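Local coordinates for ESX-5 secretion-associated protein EspG5 (Mycobacterium marinum, PDB 6VJ5) that acts as a specific chaperone for its cognate PE/PPE proteins, preventing aggregation of their dimers and supporting their secretion, at residues Asp15-Gln21 against Cys35-Val39. Numbering follows the deposited sequence.
Sequences DGFWMLQ and CRPYV
Cys35 meets the helix through its sulfur, whose SG lies 3.5 Å from CD1 of Phe17 and approaches that ring obliquely, 41° off its normal. A small, polarisable thiol suits this buried place, where Phe17 also packs on Ile137 and Val139 of the sheet; the CB of Cys35 faces OE1 of Gln21. Arg36 comes next and does most of the gripping. Its chain bends at chi3 (-52°), which folds the guanidinium back over the indole of Trp18, the two planes nearly parallel. CZ sits 4.1 Å from the centroid of the six-membered ring, close to its normal, a cation-pi stack in which NH1 lies near CE3 and NH2 near CZ2. At the guanidinium edge, NH1 lies 3.0 Å from Asp15 OD1 in a salt bridge whose hydrogen bond is weak, the carboxylate standing nearly perpendicular to the guanidinium. Asp15 probably helps to hold the guanidinium over the indole. Pro37, lacking an N-H, suits this extended loop; its CB points away from the helix and its carbonyl O takes a weak hydrogen bond, bent to 132°, from the buried NE1 of Trp18, 3.2 Å away. Tyr38 sets its CB 4.0 Å from that same NE1 and its apolar ring beside the helix, while its hydroxyl bonds to Asn44. Aromatic packing from the chain of another protein reaches Arg36 and Pro37. A salt-bridged cation-pi stack, flanked by the sulfur-aromatic contact and the indole N-H bond, thus joins an irregular loop to helix 14-23 at one end of the central antiparallel sheet of the EspG fold.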
loop_
_atom_site.group_PDB
_atom_site.type_symbol
_atom_site.label_atom_id
_atom_site.label_comp_id
_atom_site.label_asym_id
_atom_site.label_seq_id
_atom_site.Cartn_x
_atom_site.Cartn_y
_atom_site.Cartn_z
ATOM N N ASP C 15 -3.981 13.480 7.046
ATOM C CA ASP C 15 -4.369 13.419 5.642
ATOM C C ASP C 15 -3.681 14.515 4.841
ATOM O O ASP C 15 -3.128 14.262 3.766
ATOM C CB ASP C 15 -5.891 13.530 5.516
ATOM C CG ASP C 15 -6.602 12.246 5.883
ATOM O OD1 ASP C 15 -6.012 11.163 5.685
ATOM O OD2 ASP C 15 -7.753 12.319 6.364
ATOM N N GLY C 16 -3.702 15.747 5.355
ATOM C CA GLY C 16 -3.091 16.850 4.632
ATOM C C GLY C 16 -1.593 16.688 4.466
ATOM O O GLY C 16 -1.038 17.007 3.412
ATOM N N PHE C 17 -0.915 16.190 5.501
ATOM C CA PHE C 17 0.523 15.991 5.379
ATOM C C PHE C 17 0.851 14.968 4.301
ATOM O O PHE C 17 1.888 15.073 3.635
ATOM C CB PHE C 17 1.120 15.544 6.708
ATOM C CG PHE C 17 2.616 15.613 6.740
ATOM C CD1 PHE C 17 3.384 14.594 6.202
ATOM C CD2 PHE C 17 3.254 16.708 7.289
ATOM C CE1 PHE C 17 4.760 14.661 6.224
ATOM C CE2 PHE C 17 4.633 16.781 7.313
ATOM C CZ PHE C 17 5.386 15.756 6.780
ATOM N N TRP C 18 -0.010 13.965 4.127
ATOM C CA TRP C 18 0.221 12.964 3.093
ATOM C C TRP C 18 0.008 13.539 1.698
ATOM O O TRP C 18 0.713 13.155 0.762
ATOM C CB TRP C 18 -0.690 11.765 3.339
ATOM C CG TRP C 18 -0.788 10.803 2.209
ATOM C CD1 TRP C 18 0.072 9.786 1.915
ATOM C CD2 TRP C 18 -1.822 10.751 1.224
ATOM N NE1 TRP C 18 -0.361 9.104 0.804
ATOM C CE2 TRP C 18 -1.522 9.680 0.360
ATOM C CE3 TRP C 18 -2.970 11.511 0.985
ATOM C CZ2 TRP C 18 -2.329 9.350 -0.723
ATOM C CZ3 TRP C 18 -3.768 11.181 -0.083
ATOM C CH2 TRP C 18 -3.448 10.107 -0.924
ATOM N N MET C 19 -0.940 14.462 1.538
ATOM C CA MET C 19 -1.149 15.068 0.228
ATOM C C MET C 19 0.047 15.916 -0.181
ATOM O O MET C 19 0.492 15.852 -1.333
ATOM C CB MET C 19 -2.431 15.891 0.245
ATOM C CG MET C 19 -3.596 15.116 0.840
ATOM S SD MET C 19 -5.213 15.609 0.231
ATOM C CE MET C 19 -5.207 17.344 0.670
ATOM N N LEU C 20 0.591 16.708 0.744
ATOM C CA LEU C 20 1.799 17.465 0.430
ATOM C C LEU C 20 2.909 16.534 -0.031
ATOM O O LEU C 20 3.618 16.828 -1.001
ATOM C CB LEU C 20 2.244 18.269 1.646
ATOM C CG LEU C 20 1.151 19.168 2.227
ATOM C CD1 LEU C 20 1.598 19.786 3.535
ATOM C CD2 LEU C 20 0.769 20.249 1.226
ATOM N N GLN C 21 3.069 15.397 0.646
ATOM C CA GLN C 21 4.025 14.401 0.185
ATOM C C GLN C 21 3.731 13.984 -1.247
ATOM O O GLN C 21 4.650 13.816 -2.055
ATOM C CB GLN C 21 3.995 13.180 1.098
ATOM C CG GLN C 21 4.544 13.423 2.478
ATOM C CD GLN C 21 4.395 12.212 3.362
ATOM O OE1 GLN C 21 3.283 11.824 3.715
ATOM N NE2 GLN C 21 5.516 11.594 3.716
ATOM N N CYS C 35 3.052 8.915 9.281
ATOM C CA CYS C 35 2.139 9.310 8.221
ATOM C C CYS C 35 1.923 8.157 7.250
ATOM O O CYS C 35 2.656 7.166 7.248
ATOM C CB CYS C 35 2.679 10.527 7.480
ATOM S SG CYS C 35 2.757 11.994 8.515
ATOM N N ARG C 36 0.887 8.285 6.433
ATOM C CA ARG C 36 0.664 7.300 5.385
ATOM C C ARG C 36 1.804 7.403 4.379
ATOM O O ARG C 36 2.196 8.517 4.008
ATOM C CB ARG C 36 -0.677 7.523 4.695
ATOM C CG ARG C 36 -1.555 6.271 4.655
ATOM C CD ARG C 36 -2.740 6.453 3.714
ATOM N NE ARG C 36 -3.488 7.677 3.991
ATOM C CZ ARG C 36 -4.329 8.251 3.134
ATOM N NH1 ARG C 36 -4.964 9.365 3.470
ATOM N NH2 ARG C 36 -4.530 7.717 1.935
ATOM N N PRO C 37 2.393 6.291 3.948
ATOM C CA PRO C 37 3.374 6.373 2.862
ATOM C C PRO C 37 2.684 6.791 1.576
ATOM O O PRO C 37 1.503 6.509 1.356
ATOM C CB PRO C 37 3.937 4.951 2.770
ATOM C CG PRO C 37 2.855 4.079 3.323
ATOM C CD PRO C 37 2.128 4.900 4.363
ATOM N N TYR C 38 3.423 7.511 0.738
ATOM C CA TYR C 38 2.929 7.915 -0.571
ATOM C C TYR C 38 3.571 7.033 -1.631
ATOM O O TYR C 38 4.785 6.808 -1.604
ATOM C CB TYR C 38 3.226 9.384 -0.874
ATOM C CG TYR C 38 3.033 9.721 -2.340
ATOM C CD1 TYR C 38 1.769 9.716 -2.914
ATOM C CD2 TYR C 38 4.119 10.026 -3.152
ATOM C CE1 TYR C 38 1.590 10.012 -4.253
ATOM C CE2 TYR C 38 3.947 10.326 -4.491
ATOM C CZ TYR C 38 2.682 10.316 -5.034
ATOM O OH TYR C 38 2.505 10.616 -6.363
ATOM N N VAL C 39 2.759 6.542 -2.563
ATOM C CA VAL C 39 3.214 5.650 -3.623
ATOM C C VAL C 39 2.858 6.286 -4.958
ATOM O O VAL C 39 1.675 6.510 -5.252
ATOM C CB VAL C 39 2.594 4.250 -3.492
ATOM C CG1 VAL C 39 2.918 3.406 -4.711
ATOM C CG2 VAL C 39 3.091 3.582 -2.216
#